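Local coordinates for nucleotide-binding protein, universal stress protein UspA family (PDB 3S3T), which binds ATP as a member of the universal stress protein family and probably takes part in the cell's response to stress, at residues Leu9-Ser14 / His97-Tyr102; Thr23-Ile28 / Ala34-Leu39; Gln73-Val78 / Leu86-Ser91; Tyr102-Pro107 / His137-Val142. All coordinates share one frame; numbering follows the deposited sequence.

Interactions 1 and 2 are buried and apolar; interactions 3 and 4 are only partly buried and each adds a hydrogen bond to a backbone carbonyl, a weak one in interaction 4. Interactions 1 to 3 pack a helix on a strand of the parallel sheet or on the residue leading into it; interaction 4 joins a helix to the turn that leads into the last strand. Interactions 1 and 4 share helix 95-105 and Tyr-102; the first lies near the chain centre beside ATP, the second farther out. Interactions 2 and 3 sit side by side, where Val-26 touches Val-78 and strands 35-43 and 87-93 are neighbours. Interaction 1 combines packing with nucleotide binding; the others are structural.

Interaction 1 (Leu9-Ser14 / His97-Tyr102); sequences LVPVDS and HTIEDY. With ATP (adenosine-5'-triphosphate), chain I.
The carbonyl O of Pro-11 accepts a hydrogen bond of 2.7 Å from the ribose hydroxyl O2' of ATP, while its ring packs on Ile-99 of helix 97-102. The two side chains meet at about a right angle. Pro-11 CB and Ile-99 CD1 are 3.5 Å apart, tighter than a usual carbon contact. Pro-11 CG sits against the other branch, 3.7 Å from Ile-99 CG2. With chi2 at 163° the end of Ile-99 is extended, and this carries CD1 to the adenine, 3.8 Å from ATP N3. On the opposite side of the adenine plane lies Asp-13, whose CB is 3.6 Å from ATP N7. The base is thus held between the two residues. Replacing Ile-99 by an alanine is likely to take away the cover over this face of the adenine and open a gap beside the Pro-11 ring. Farther from the nucleotide, Leu-9 meets the ring of Tyr-102 obliquely. Leu-9 CD2 is 3.8 Å from Tyr-102 CD2, and Leu-9 CD1 touches CD2 and CE2 of the same ring. No hydrogen bond joins the two segments, and all four touching residues are buried. Such an ATP pocket at the end of a central strand fits the nucleotide-binding alpha/beta fold of this family. Strand 9-11 and helix 97-102 run nearly antiparallel, at 172°. Val-10 and Val-12 face helix 16-32 instead, Leu-9 also touches strand 35-43, and Ile-99 packs on helix 129-137.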
# COMPACT_ATOMS: atom_id res chain seq x y z
N LEU A 9 -10.58 18.92 -8.39
CA LEU A 9 -9.74 18.36 -9.42
C LEU A 9 -10.21 16.94 -9.67
O LEU A 9 -10.45 16.17 -8.72
CB LEU A 9 -8.27 18.33 -8.97
CG LEU A 9 -7.27 17.80 -10.01
CD1 LEU A 9 -7.18 18.64 -11.28
CD2 LEU A 9 -5.90 17.73 -9.37
N VAL A 10 -10.43 16.62 -10.93
CA VAL A 10 -10.76 15.27 -11.33
C VAL A 10 -9.75 14.80 -12.39
O VAL A 10 -9.88 15.09 -13.56
CB VAL A 10 -12.23 15.08 -11.76
CG1 VAL A 10 -12.66 16.01 -12.91
CG2 VAL A 10 -12.45 13.60 -12.10
N PRO A 11 -8.70 14.08 -11.94
CA PRO A 11 -7.78 13.51 -12.91
C PRO A 11 -8.49 12.37 -13.65
O PRO A 11 -9.09 11.50 -13.02
CB PRO A 11 -6.60 13.03 -12.04
CG PRO A 11 -6.73 13.76 -10.76
CD PRO A 11 -8.23 13.87 -10.57
N VAL A 12 -8.42 12.39 -14.98
CA VAL A 12 -8.94 11.27 -15.76
C VAL A 12 -7.90 10.64 -16.69
O VAL A 12 -7.08 11.33 -17.29
CB VAL A 12 -10.12 11.74 -16.65
CG1 VAL A 12 -11.33 12.08 -15.82
CG2 VAL A 12 -9.69 12.94 -17.49
N ASP A 13 -7.96 9.31 -16.83
CA ASP A 13 -7.32 8.62 -17.96
C ASP A 13 -8.43 8.33 -18.95
O ASP A 13 -9.48 9.02 -18.92
CB ASP A 13 -6.55 7.36 -17.53
CG ASP A 13 -7.43 6.35 -16.83
OD1 ASP A 13 -8.65 6.45 -16.98
OD2 ASP A 13 -6.90 5.47 -16.15
N SER A 14 -8.24 7.34 -19.82
CA SER A 14 -9.18 7.11 -20.87
C SER A 14 -10.13 6.00 -20.50
O SER A 14 -10.86 5.52 -21.36
CB SER A 14 -8.45 6.80 -22.20
OG SER A 14 -7.68 5.61 -22.05
N HIS A 97 2.62 11.55 -10.00
CA HIS A 97 3.42 12.71 -9.62
C HIS A 97 2.79 14.01 -10.07
O HIS A 97 2.76 14.97 -9.31
CB HIS A 97 4.81 12.66 -10.22
CG HIS A 97 5.59 11.42 -9.87
ND1 HIS A 97 6.83 11.16 -10.41
CD2 HIS A 97 5.31 10.38 -9.06
CE1 HIS A 97 7.28 10.01 -9.94
NE2 HIS A 97 6.37 9.51 -9.13
N THR A 98 2.30 14.02 -11.31
CA THR A 98 1.77 15.22 -11.90
C THR A 98 0.50 15.67 -11.20
O THR A 98 0.27 16.87 -11.04
CB THR A 98 1.55 15.03 -13.43
OG1 THR A 98 2.80 14.67 -14.05
CG2 THR A 98 1.00 16.32 -14.08
N ILE A 99 -0.33 14.72 -10.82
CA ILE A 99 -1.57 14.97 -10.10
C ILE A 99 -1.24 15.56 -8.72
O ILE A 99 -1.78 16.59 -8.33
CB ILE A 99 -2.41 13.65 -9.96
CG1 ILE A 99 -2.99 13.22 -11.32
CG2 ILE A 99 -3.53 13.86 -8.91
CD1 ILE A 99 -3.46 11.76 -11.37
N GLU A 100 -0.32 14.93 -8.01
CA GLU A 100 0.15 15.47 -6.72
C GLU A 100 0.65 16.91 -6.90
O GLU A 100 0.27 17.83 -6.13
CB GLU A 100 1.28 14.58 -6.17
CG GLU A 100 1.99 15.11 -4.95
CD GLU A 100 3.17 14.25 -4.52
OE1 GLU A 100 3.66 13.42 -5.27
OE2 GLU A 100 3.64 14.46 -3.41
N ASP A 101 1.51 17.11 -7.90
CA ASP A 101 2.16 18.39 -8.10
C ASP A 101 1.10 19.43 -8.45
O ASP A 101 1.20 20.59 -8.04
CB ASP A 101 3.22 18.31 -9.21
CG ASP A 101 4.48 17.58 -8.76
OD1 ASP A 101 4.65 17.31 -7.54
OD2 ASP A 101 5.30 17.27 -9.62
N TYR A 102 0.10 19.01 -9.22
CA TYR A 102 -0.92 19.91 -9.65
C TYR A 102 -1.69 20.43 -8.42
O TYR A 102 -1.95 21.62 -8.32
CB TYR A 102 -1.88 19.23 -10.64
CG TYR A 102 -2.76 20.23 -11.37
CD1 TYR A 102 -2.40 20.72 -12.62
CD2 TYR A 102 -3.94 20.70 -10.80
CE1 TYR A 102 -3.19 21.63 -13.29
CE2 TYR A 102 -4.73 21.62 -11.47
CZ TYR A 102 -4.34 22.10 -12.71
OH TYR A 102 -5.13 23.02 -13.36
PG ATP I . -2.31 0.57 -12.29
O1G ATP I . -1.88 1.75 -13.13
O2G ATP I . -1.94 -0.74 -12.92
O3G ATP I . -1.86 0.58 -10.84
PB ATP I . -5.05 1.16 -13.16
O1B ATP I . -6.19 0.18 -13.28
O2B ATP I . -4.49 1.74 -14.41
O3B ATP I . -3.92 0.46 -12.27
PA ATP I . -5.01 3.77 -11.88
O1A ATP I . -3.92 4.16 -12.83
O2A ATP I . -4.67 3.89 -10.45
O3A ATP I . -5.57 2.31 -12.15
O5' ATP I . -6.28 4.74 -12.25
C5' ATP I . -7.19 5.10 -11.21
C4' ATP I . -7.72 6.51 -11.44
O4' ATP I . -6.56 7.34 -11.46
C3' ATP I . -8.39 6.72 -12.79
O3' ATP I . -9.75 6.34 -12.80
C2' ATP I . -8.12 8.19 -12.98
O2' ATP I . -9.07 8.89 -12.19
C1' ATP I . -6.72 8.39 -12.41
N9 ATP I . -5.69 8.33 -13.44
C8 ATP I . -4.98 7.23 -13.84
N7 ATP I . -4.13 7.56 -14.85
C5 ATP I . -4.30 8.86 -15.07
C6 ATP I . -3.74 9.82 -16.01
N6 ATP I . -2.80 9.40 -16.89
N1 ATP I . -4.18 11.13 -15.96
C2 ATP I . -5.11 11.49 -15.07
N3 ATP I . -5.71 10.66 -14.20
C4 ATP I . -5.33 9.37 -14.17

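Interaction 2 (Thr23-Ile28 / Ala34-Leu39); sequences TEAVNI and ANLTAL
Leu-36 of strand 35-39 presses its two methyl groups against neighbouring residues of helix 23-28, and this is the tight part of the contact. Its CD2 lies 3.7 Å from Val-26 CG2 and 3.8 Å from Val-26 CA, close against the helix backbone. Its CD1 meets the methyl of Ala-25, at 3.9 Å from Ala-25 CB. CG of Leu-36 is anti to the backbone N (chi1 -176°), which stretches the side chain out from the strand to the helix. The CB of Val-26 points away from the strand, but CG2 still reaches Leu-36, and the two side chains cross at about a right angle. Ala-25 and Val-26 also pack elsewhere: the first on Val-10 of strand 7-11, the second on Val-78 of helix 53-78. The outer side of the helix is polar and partly exposed. There, within the helix and away from Leu-36, Asn-27 ND2 gives a bent hydrogen bond of 3.2 Å to Glu-24 OE2, with an angle of 135° at the hydrogen. The bond reaches the syn side of the carboxylate but lies 29° out of its plane. Asn-27 ND2 also bonds Ala-3 O of the third subunit. The contact itself belongs to the beta-alpha-beta crossover from strand 7-11 through helix 16-32 to strand 35-43. With no hydrogen bond between the segments, the contact probably rests on the burial of apolar groups.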
# COMPACT_ATOMS: atom_id res chain seq x y z
N THR A 23 -18.02 12.09 -13.98
CA THR A 23 -19.48 12.30 -13.89
C THR A 23 -19.90 12.69 -12.48
O THR A 23 -20.72 13.59 -12.32
CB THR A 23 -20.25 11.09 -14.39
OG1 THR A 23 -19.91 10.91 -15.76
CG2 THR A 23 -21.80 11.29 -14.26
N GLU A 24 -19.30 12.04 -11.48
CA GLU A 24 -19.57 12.38 -10.08
C GLU A 24 -18.95 13.70 -9.67
O GLU A 24 -19.56 14.44 -8.89
CB GLU A 24 -19.12 11.27 -9.14
CG GLU A 24 -19.45 11.50 -7.67
CD GLU A 24 -20.91 11.76 -7.41
OE1 GLU A 24 -21.20 12.39 -6.39
OE2 GLU A 24 -21.76 11.37 -8.25
N ALA A 25 -17.77 14.02 -10.22
CA ALA A 25 -17.14 15.32 -9.95
C ALA A 25 -18.05 16.46 -10.41
O ALA A 25 -18.19 17.47 -9.71
CB ALA A 25 -15.73 15.43 -10.61
N VAL A 26 -18.71 16.30 -11.54
CA VAL A 26 -19.61 17.37 -12.00
C VAL A 26 -20.82 17.52 -11.07
O VAL A 26 -21.30 18.62 -10.84
CB VAL A 26 -20.12 17.11 -13.41
CG1 VAL A 26 -21.12 18.23 -13.84
CG2 VAL A 26 -18.95 17.05 -14.37
N ASN A 27 -21.30 16.40 -10.56
CA ASN A 27 -22.36 16.37 -9.57
C ASN A 27 -21.96 17.11 -8.26
O ASN A 27 -22.71 17.92 -7.70
CB ASN A 27 -22.64 14.90 -9.31
CG ASN A 27 -23.90 14.65 -8.57
OD1 ASN A 27 -24.56 15.58 -8.06
ND2 ASN A 27 -24.29 13.37 -8.50
N ILE A 28 -20.75 16.85 -7.79
CA ILE A 28 -20.25 17.50 -6.58
C ILE A 28 -20.06 18.99 -6.86
O ILE A 28 -20.44 19.82 -6.04
CB ILE A 28 -18.89 16.88 -6.15
CG1 ILE A 28 -19.05 15.40 -5.79
CG2 ILE A 28 -18.33 17.60 -4.91
CD1 ILE A 28 -17.71 14.66 -5.58
N ALA A 34 -18.75 24.71 -7.08
CA ALA A 34 -17.30 24.77 -7.04
C ALA A 34 -16.71 24.88 -8.42
O ALA A 34 -17.31 24.48 -9.40
CB ALA A 34 -16.74 23.56 -6.31
N ASN A 35 -15.51 25.43 -8.51
CA ASN A 35 -14.78 25.37 -9.76
C ASN A 35 -14.38 23.91 -9.97
O ASN A 35 -14.14 23.17 -8.98
CB ASN A 35 -13.57 26.30 -9.77
CG ASN A 35 -13.93 27.76 -9.53
OD1 ASN A 35 -14.89 28.28 -10.10
ND2 ASN A 35 -13.16 28.41 -8.67
N LEU A 36 -14.36 23.47 -11.23
CA LEU A 36 -14.01 22.11 -11.58
C LEU A 36 -12.90 22.11 -12.62
O LEU A 36 -12.97 22.88 -13.57
CB LEU A 36 -15.24 21.33 -12.08
CG LEU A 36 -15.08 19.84 -12.41
CD1 LEU A 36 -14.54 19.08 -11.23
CD2 LEU A 36 -16.42 19.26 -12.89
N THR A 37 -11.86 21.28 -12.40
CA THR A 37 -10.81 21.08 -13.39
C THR A 37 -10.67 19.58 -13.69
O THR A 37 -10.49 18.80 -12.75
CB THR A 37 -9.46 21.58 -12.86
OG1 THR A 37 -9.55 23.00 -12.67
CG2 THR A 37 -8.30 21.27 -13.86
N ALA A 38 -10.79 19.19 -14.96
CA ALA A 38 -10.42 17.82 -15.44
C ALA A 38 -9.00 17.82 -15.98
O ALA A 38 -8.61 18.72 -16.76
CB ALA A 38 -11.39 17.31 -16.46
N LEU A 39 -8.20 16.86 -15.52
CA LEU A 39 -6.78 16.79 -15.86
C LEU A 39 -6.46 15.42 -16.44
O LEU A 39 -6.64 14.42 -15.76
CB LEU A 39 -5.91 17.02 -14.63
CG LEU A 39 -4.40 16.71 -14.71
CD1 LEU A 39 -3.63 17.64 -15.76
CD2 LEU A 39 -3.81 16.86 -13.36

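Interaction 3 (Gln73-Val78 / Leu86-Ser91); sequences QRQQFV and LKTEIS
The flat amide of Gln-75 has one face laid over Leu-86, with Leu-86 CD2 4.0 Å from Gln-75 CD and Leu-86 CB 3.9 Å from Gln-75 OE1. Thr-88 CG2 approaches the nitrogen end from the same side, 3.6 Å from Gln-75 NE2. The side chain is bent at chi2 (-87°), which folds the amide over to the strand. NE2 then donates to the carbonyl O of Leu-86 at 2.9 Å. This hydrogen bond is not straight: the angle at the hydrogen is 136°, and the donor stands well above the carbonyl plane. A leucine in place of Gln-75 would probably leave the Leu-86 carbonyl without this N-H and break the polar tie between helix and strand. Beneath the amide the contact is apolar. Leu-86 CD2 lies against the helix backbone, 3.8 Å from Gln-75 N, and also touches Arg-74 CB. Val-78 CG2 is a looser neighbour, 4.3 Å from Leu-86 CD2. Arg-74 starts toward the strand, but its extended chain leads away. Its NE bonds Gln-19 OE1, and it makes a cation-pi contact with Phe-22. Leu-86 packs on Leu-36 and Phe-22 as well. The end of helix 53-78 is thereby fixed on the start of strand 87-93, the last strand at one side of the sheet within the chain. This is the closing half of a beta-alpha-beta crossover from strand 35-43, a unit of the parallel alpha/beta fold.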
# COMPACT_ATOMS: atom_id res chain seq x y z
N GLN A 73 -15.90 16.87 -25.37
CA GLN A 73 -17.17 16.23 -24.99
C GLN A 73 -17.55 16.55 -23.55
O GLN A 73 -18.72 16.79 -23.25
CB GLN A 73 -17.13 14.71 -25.14
CG GLN A 73 -17.01 14.20 -26.56
CD GLN A 73 -17.12 12.67 -26.64
OE1 GLN A 73 -16.25 11.94 -26.18
NE2 GLN A 73 -18.21 12.20 -27.23
N ARG A 74 -16.56 16.56 -22.65
CA ARG A 74 -16.87 16.86 -21.27
C ARG A 74 -17.39 18.31 -21.08
O ARG A 74 -18.31 18.53 -20.32
CB ARG A 74 -15.68 16.55 -20.35
CG ARG A 74 -15.44 15.04 -20.19
CD ARG A 74 -14.28 14.75 -19.30
NE ARG A 74 -13.97 13.32 -19.25
CZ ARG A 74 -12.90 12.76 -19.79
NH1 ARG A 74 -11.97 13.47 -20.42
NH2 ARG A 74 -12.76 11.46 -19.68
N GLN A 75 -16.78 19.28 -21.77
CA GLN A 75 -17.21 20.69 -21.71
C GLN A 75 -18.64 20.83 -22.17
O GLN A 75 -19.39 21.64 -21.64
CB GLN A 75 -16.37 21.58 -22.63
CG GLN A 75 -14.98 21.84 -22.16
CD GLN A 75 -14.88 23.03 -21.23
OE1 GLN A 75 -15.89 23.63 -20.83
NE2 GLN A 75 -13.64 23.39 -20.87
N GLN A 76 -19.00 20.04 -23.18
CA GLN A 76 -20.37 20.04 -23.69
C GLN A 76 -21.34 19.50 -22.63
O GLN A 76 -22.40 20.08 -22.41
CB GLN A 76 -20.48 19.27 -25.03
CG GLN A 76 -19.69 19.96 -26.15
CD GLN A 76 -19.74 19.25 -27.50
OE1 GLN A 76 -20.34 18.19 -27.64
NE2 GLN A 76 -19.08 19.85 -28.49
N PHE A 77 -20.95 18.43 -21.94
CA PHE A 77 -21.82 17.82 -20.92
C PHE A 77 -22.03 18.75 -19.73
O PHE A 77 -23.16 18.92 -19.27
CB PHE A 77 -21.25 16.48 -20.45
CG PHE A 77 -21.90 15.95 -19.21
CD1 PHE A 77 -21.32 16.13 -17.97
CD2 PHE A 77 -23.13 15.29 -19.28
CE1 PHE A 77 -21.93 15.65 -16.82
CE2 PHE A 77 -23.77 14.82 -18.13
CZ PHE A 77 -23.18 15.00 -16.90
N VAL A 78 -20.95 19.35 -19.23
CA VAL A 78 -21.06 20.31 -18.11
C VAL A 78 -21.99 21.50 -18.44
O VAL A 78 -22.67 22.00 -17.55
CB VAL A 78 -19.68 20.78 -17.61
CG1 VAL A 78 -19.81 21.91 -16.58
CG2 VAL A 78 -18.93 19.58 -17.01
N LEU A 86 -15.94 24.44 -16.26
CA LEU A 86 -14.98 23.36 -16.41
C LEU A 86 -13.76 23.94 -17.09
O LEU A 86 -13.87 24.55 -18.17
CB LEU A 86 -15.54 22.19 -17.23
CG LEU A 86 -14.58 21.01 -17.39
CD1 LEU A 86 -14.49 20.24 -16.06
CD2 LEU A 86 -15.00 20.10 -18.57
N LYS A 87 -12.64 23.80 -16.40
CA LYS A 87 -11.33 23.95 -16.98
C LYS A 87 -10.84 22.53 -17.35
O LYS A 87 -11.05 21.60 -16.59
CB LYS A 87 -10.38 24.61 -15.98
CG LYS A 87 -8.94 24.85 -16.47
CD LYS A 87 -7.98 25.15 -15.32
CE LYS A 87 -6.84 26.06 -15.79
NZ LYS A 87 -5.70 26.10 -14.84
N THR A 88 -10.23 22.39 -18.51
CA THR A 88 -9.65 21.13 -18.94
C THR A 88 -8.15 21.32 -19.15
O THR A 88 -7.69 22.38 -19.66
CB THR A 88 -10.30 20.63 -20.21
OG1 THR A 88 -10.09 21.56 -21.29
CG2 THR A 88 -11.80 20.38 -19.97
N GLU A 89 -7.37 20.32 -18.77
CA GLU A 89 -5.94 20.41 -18.86
C GLU A 89 -5.37 19.07 -19.30
O GLU A 89 -5.75 18.02 -18.76
CB GLU A 89 -5.39 20.73 -17.48
CG GLU A 89 -3.91 21.04 -17.47
CD GLU A 89 -3.59 22.50 -17.25
OE1 GLU A 89 -4.33 23.19 -16.50
OE2 GLU A 89 -2.54 22.93 -17.79
N ILE A 90 -4.46 19.12 -20.27
CA ILE A 90 -3.71 17.97 -20.68
C ILE A 90 -2.25 18.28 -20.36
O ILE A 90 -1.68 19.29 -20.84
CB ILE A 90 -3.90 17.68 -22.19
CG1 ILE A 90 -5.38 17.58 -22.57
CG2 ILE A 90 -3.11 16.46 -22.62
CD1 ILE A 90 -6.16 16.59 -21.82
N SER A 91 -1.65 17.45 -19.52
CA SER A 91 -0.26 17.62 -19.15
C SER A 91 0.55 16.38 -19.47
O SER A 91 -0.02 15.30 -19.71
CB SER A 91 -0.15 17.91 -17.63
OG SER A 91 -0.69 19.19 -17.33

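Interaction 4 (Tyr102-Pro107 / His137-Val142); sequences YAKQHP and HAPCNV
Apolar contact comes first, and it centres on the ring of Pro-139. Ala-103 CB packs 3.9 Å from Pro-139 CD. Lys-104 crosses the same ring obliquely. Its CG lies beside Pro-139 CG, 4.0 Å away, and Lys-104 CE stands on the face side, 4.1 Å from Pro-139 CD. Beyond CG the lysine is fully extended (chi3 174°), which carries CE past the proline and the amine on to polar partners.

The polar part is a single weak hydrogen bond from Lys-104 NZ to His-137 O, 3.2 Å long. This carbonyl lies at the C-terminal end of helix 129-137, where the helix dipole would probably suit a positive charge. The stronger partner of the amine is Glu-100, which forms a salt bridge with it one turn earlier in the helix. The ring of His-137 is held by Tyr-133, whose carbonyl accepts from ND1 and whose ring stacks on it.

Ring packing occurs within segment 102-107. His-106 CD2 sits 3.6 Å above the centre of the Tyr-102 ring. The edge of the His-106 ring meets the carbonyl O of Tyr-102. The backbone also closes there, with His-106 N bonded to Tyr-102 O at 3.0 Å. The hydroxyl of Tyr-102 bonds Glu-89.

The contact ties the last turn of helix 95-105 to the connection between helix 129-137 and strand 141-145. That strand continues the sheet into the third subunit: Val-142 pairs there in an antiparallel ladder, consistent with the last-strand dimers known among universal stress proteins.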
# COMPACT_ATOMS: atom_id res chain seq x y z
N TYR A 102 0.10 19.01 -9.22
CA TYR A 102 -0.92 19.91 -9.65
C TYR A 102 -1.69 20.43 -8.42
O TYR A 102 -1.95 21.62 -8.32
CB TYR A 102 -1.88 19.23 -10.64
CG TYR A 102 -2.76 20.23 -11.37
CD1 TYR A 102 -2.40 20.72 -12.62
CD2 TYR A 102 -3.94 20.70 -10.80
CE1 TYR A 102 -3.19 21.63 -13.29
CE2 TYR A 102 -4.73 21.62 -11.47
CZ TYR A 102 -4.34 22.10 -12.71
OH TYR A 102 -5.13 23.02 -13.36
N ALA A 103 -2.04 19.53 -7.51
CA ALA A 103 -2.77 19.92 -6.29
C ALA A 103 -1.91 20.83 -5.40
O ALA A 103 -2.44 21.72 -4.75
CB ALA A 103 -3.20 18.72 -5.50
N LYS A 104 -0.60 20.61 -5.37
CA LYS A 104 0.31 21.49 -4.59
C LYS A 104 0.63 22.82 -5.31
O LYS A 104 0.86 23.87 -4.68
CB LYS A 104 1.57 20.73 -4.20
CG LYS A 104 1.19 19.57 -3.28
CD LYS A 104 2.33 18.63 -2.83
CE LYS A 104 1.74 17.63 -1.80
NZ LYS A 104 2.65 16.51 -1.33
N GLN A 105 0.61 22.77 -6.63
CA GLN A 105 0.82 23.96 -7.44
C GLN A 105 -0.40 24.89 -7.33
O GLN A 105 -0.26 26.09 -7.43
CB GLN A 105 1.08 23.56 -8.92
CG GLN A 105 2.48 22.94 -9.15
CD GLN A 105 2.63 22.18 -10.49
OE1 GLN A 105 3.52 21.35 -10.64
NE2 GLN A 105 1.75 22.47 -11.46
N HIS A 106 -1.58 24.31 -7.12
CA HIS A 106 -2.81 25.07 -6.97
C HIS A 106 -3.45 24.75 -5.61
O HIS A 106 -4.41 23.99 -5.54
CB HIS A 106 -3.78 24.68 -8.04
CG HIS A 106 -3.29 24.94 -9.42
ND1 HIS A 106 -3.59 26.10 -10.10
CD2 HIS A 106 -2.52 24.20 -10.25
CE1 HIS A 106 -3.05 26.04 -11.31
NE2 HIS A 106 -2.39 24.91 -11.42
N PRO A 107 -2.94 25.39 -4.54
CA PRO A 107 -3.32 24.97 -3.20
C PRO A 107 -4.77 25.27 -2.88
O PRO A 107 -5.26 24.77 -1.85
CB PRO A 107 -2.36 25.77 -2.29
CG PRO A 107 -1.88 26.92 -3.10
CD PRO A 107 -2.02 26.53 -4.55
N HIS A 137 -0.66 11.01 -1.00
CA HIS A 137 0.18 12.17 -1.13
C HIS A 137 -0.56 13.50 -1.33
O HIS A 137 0.08 14.58 -1.35
CB HIS A 137 1.14 11.97 -2.27
CG HIS A 137 2.24 11.00 -1.96
ND1 HIS A 137 2.14 9.65 -2.24
CD2 HIS A 137 3.48 11.19 -1.46
CE1 HIS A 137 3.26 9.05 -1.86
NE2 HIS A 137 4.10 9.96 -1.41
N ALA A 138 -1.88 13.47 -1.46
CA ALA A 138 -2.58 14.74 -1.72
C ALA A 138 -2.65 15.59 -0.46
O ALA A 138 -2.81 15.07 0.63
CB ALA A 138 -4.01 14.52 -2.26
N PRO A 139 -2.60 16.91 -0.63
CA PRO A 139 -2.73 17.84 0.49
C PRO A 139 -4.20 18.11 0.89
O PRO A 139 -4.44 18.87 1.82
CB PRO A 139 -2.07 19.11 -0.05
CG PRO A 139 -2.41 19.09 -1.50
CD PRO A 139 -2.33 17.61 -1.89
N CYS A 140 -5.18 17.44 0.30
CA CYS A 140 -6.57 17.76 0.53
C CYS A 140 -7.35 16.47 0.57
O CYS A 140 -6.80 15.36 0.38
CB CYS A 140 -7.10 18.63 -0.60
SG CYS A 140 -6.89 17.89 -2.26
N ASN A 141 -8.65 16.63 0.74
CA ASN A 141 -9.56 15.47 0.74
C ASN A 141 -9.51 14.76 -0.63
O ASN A 141 -9.29 15.41 -1.67
CB ASN A 141 -11.00 15.94 0.95
CG ASN A 141 -11.28 16.45 2.35
OD1 ASN A 141 -10.45 16.38 3.25
ND2 ASN A 141 -12.52 16.93 2.55
N VAL A 142 -9.65 13.44 -0.63
CA VAL A 142 -9.67 12.64 -1.83
C VAL A 142 -10.82 11.61 -1.76
O VAL A 142 -10.98 10.93 -0.76
CB VAL A 142 -8.36 11.91 -2.04
CG1 VAL A 142 -8.45 11.05 -3.31
CG2 VAL A 142 -7.09 12.93 -2.05